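Local structure of TPR repeat-containing protein YrrB (Bacillus subtilis, 2Q7F) at residues 127-132 with 158-163. The protein may act as an interacting mediator in complexes that join RNA sulfuration components, RNA processing components and aminoacyl-tRNA synthetases. Residues are numbered along the deposited sequence; the frame is centred on the assembly and turned at random.
Sequences LFYMLG and DTEARF
Tyr129 reaches across to the first turn of the facing helix and donates its phenol OH to Glu160, with OH and OE2 of the carboxylate 2.4 Å apart. That is very short for such a bond, and its exact length is doubtful. OE2 sits at the edge of the ring, in its plane, whereas the carboxylate as a whole is turned 77° from that plane, and the two side chains cross at about a right angle. With CG anti to the backbone N (chi1 175°), the tyrosine ring projects out from helix 125-137 toward helix 159-172. The glutamate chain bends at chi2, which brings its acid group round to the hydroxyl.

Apolar contact is supplied by Ala161: its CB lies 3.8 Å from Tyr129 CD1, and its CA approaches CE1 of the ring. The small methyl is consistent with the close approach here, with the CA atoms of Tyr129 and Ala161 6.4 Å apart. Residues 127-132 lie in TPR 4 and most of 158-163 in TPR 5; the pairing of helices 125-137 and 159-172 is consistent with the side-by-side stacking of successive tetratricopeptide repeats, while Phe128 packs instead on helix 141-154, between them in sequence. With the ring replaced by an alanine, Glu160 would probably lose its hydroxyl partner and a gap would open beside Ala161.

Asp158 caps the start of helix 159-172 from the N-cap position. Its OD1 accepts from Ala161 N at 2.9 Å. The N-H...O angle is close to straight (174°), and the donor approaches from above the carboxylate plane rather than within it.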
loop_
_atom_site.group_PDB
_atom_site.type_symbol
_atom_site.label_atom_id
_atom_site.label_comp_id
_atom_site.label_asym_id
_atom_site.label_seq_id
_atom_site.Cartn_x
_atom_site.Cartn_y
_atom_site.Cartn_z
ATOM N N LEU A 127 4.565 -0.241 -6.542
ATOM C CA LEU A 127 5.426 -1.063 -5.715
ATOM C C LEU A 127 5.773 -0.378 -4.409
ATOM O O LEU A 127 5.702 -1.004 -3.349
ATOM C CB LEU A 127 6.709 -1.465 -6.443
ATOM C CG LEU A 127 7.754 -2.176 -5.558
ATOM C CD1 LEU A 127 7.292 -3.575 -5.057
ATOM C CD2 LEU A 127 9.103 -2.268 -6.255
ATOM N N PHE A 128 6.160 0.895 -4.483
ATOM C CA PHE A 128 6.492 1.634 -3.276
ATOM C C PHE A 128 5.278 1.714 -2.352
ATOM O O PHE A 128 5.414 1.688 -1.121
ATOM C CB PHE A 128 7.030 3.027 -3.603
ATOM C CG PHE A 128 8.384 3.017 -4.265
ATOM C CD1 PHE A 128 9.403 2.192 -3.795
ATOM C CD2 PHE A 128 8.649 3.853 -5.355
ATOM C CE1 PHE A 128 10.659 2.178 -4.413
ATOM C CE2 PHE A 128 9.907 3.854 -5.976
ATOM C CZ PHE A 128 10.911 3.015 -5.501
ATOM N N TYR A 129 4.097 1.774 -2.962
ATOM C CA TYR A 129 2.842 1.820 -2.227
ATOM C C TYR A 129 2.568 0.506 -1.501
ATOM O O TYR A 129 2.341 0.496 -0.291
ATOM C CB TYR A 129 1.669 2.167 -3.153
ATOM C CG TYR A 129 0.329 2.094 -2.452
ATOM C CD1 TYR A 129 -0.075 3.108 -1.578
ATOM C CD2 TYR A 129 -0.530 1.003 -2.649
ATOM C CE1 TYR A 129 -1.294 3.044 -0.920
ATOM C CE2 TYR A 129 -1.752 0.936 -2.005
ATOM C CZ TYR A 129 -2.128 1.961 -1.137
ATOM O OH TYR A 129 -3.339 1.904 -0.481
ATOM N N MET A 130 2.580 -0.595 -2.246
ATOM C CA MET A 130 2.284 -1.902 -1.669
ATOM C C MET A 130 3.278 -2.221 -0.558
ATOM O O MET A 130 2.901 -2.737 0.502
ATOM C CB MET A 130 2.300 -2.988 -2.746
ATOM C CG MET A 130 1.203 -2.851 -3.807
ATOM S SD MET A 130 -0.483 -2.861 -3.154
ATOM C CE MET A 130 -0.635 -4.577 -2.643
ATOM N N LEU A 131 4.543 -1.887 -0.795
ATOM C CA LEU A 131 5.582 -2.102 0.202
ATOM C C LEU A 131 5.353 -1.197 1.410
ATOM O O LEU A 131 5.307 -1.677 2.535
ATOM C CB LEU A 131 6.986 -1.915 -0.387
ATOM C CG LEU A 131 8.187 -2.102 0.543
ATOM C CD1 LEU A 131 8.158 -3.454 1.298
ATOM C CD2 LEU A 131 9.483 -1.940 -0.258
ATOM N N GLY A 132 5.188 0.098 1.167
ATOM C CA GLY A 132 4.877 1.038 2.235
ATOM C C GLY A 132 3.739 0.527 3.099
ATOM O O GLY A 132 3.888 0.372 4.315
ATOM N N ASP A 158 -2.261 10.438 -6.073
ATOM C CA ASP A 158 -2.660 9.231 -5.352
ATOM C C ASP A 158 -3.073 9.549 -3.913
ATOM O O ASP A 158 -2.266 9.452 -2.990
ATOM C CB ASP A 158 -1.514 8.210 -5.371
ATOM C CG ASP A 158 -1.906 6.856 -4.775
ATOM O OD1 ASP A 158 -2.857 6.779 -3.957
ATOM O OD2 ASP A 158 -1.239 5.859 -5.124
ATOM N N THR A 159 -4.339 9.915 -3.738
ATOM C CA THR A 159 -4.910 10.240 -2.423
ATOM C C THR A 159 -4.620 9.179 -1.355
ATOM O O THR A 159 -4.222 9.506 -0.228
ATOM C CB THR A 159 -6.434 10.459 -2.539
ATOM O OG1 THR A 159 -6.675 11.642 -3.307
ATOM C CG2 THR A 159 -7.082 10.622 -1.176
ATOM N N GLU A 160 -4.815 7.917 -1.736
ATOM C CA GLU A 160 -4.667 6.778 -0.840
ATOM C C GLU A 160 -3.256 6.683 -0.256
ATOM O O GLU A 160 -3.087 6.528 0.962
ATOM C CB GLU A 160 -5.028 5.482 -1.576
ATOM C CG GLU A 160 -5.926 4.547 -0.785
ATOM C CD GLU A 160 -5.438 4.342 0.638
ATOM O OE1 GLU A 160 -6.113 4.832 1.581
ATOM O OE2 GLU A 160 -4.368 3.709 0.812
ATOM N N ALA A 161 -2.253 6.785 -1.127
ATOM C CA ALA A 161 -0.856 6.805 -0.706
ATOM C C ALA A 161 -0.616 7.956 0.246
ATOM O O ALA A 161 -0.012 7.785 1.301
ATOM C CB ALA A 161 0.065 6.922 -1.907
ATOM N N ARG A 162 -1.113 9.129 -0.123
ATOM C CA ARG A 162 -0.865 10.332 0.651
ATOM C C ARG A 162 -1.462 10.259 2.056
ATOM O O ARG A 162 -0.867 10.756 3.013
ATOM C CB ARG A 162 -1.367 11.556 -0.099
ATOM C CG ARG A 162 -0.786 12.836 0.427
ATOM C CD ARG A 162 -1.405 14.029 -0.244
ATOM N NE ARG A 162 -0.943 14.143 -1.621
ATOM C CZ ARG A 162 0.097 14.873 -2.009
ATOM N NH1 ARG A 162 0.801 15.582 -1.131
ATOM N NH2 ARG A 162 0.427 14.890 -3.287
ATOM N N PHE A 163 -2.628 9.630 2.179
ATOM C CA PHE A 163 -3.232 9.429 3.488
ATOM C C PHE A 163 -2.409 8.466 4.353
ATOM O O PHE A 163 -2.301 8.652 5.571
ATOM C CB PHE A 163 -4.678 8.942 3.357
ATOM C CG PHE A 163 -5.306 8.550 4.669
ATOM C CD1 PHE A 163 -5.518 9.495 5.666
ATOM C CD2 PHE A 163 -5.671 7.234 4.910
ATOM C CE1 PHE A 163 -6.081 9.122 6.884
ATOM C CE2 PHE A 163 -6.237 6.860 6.127
ATOM C CZ PHE A 163 -6.441 7.801 7.113
#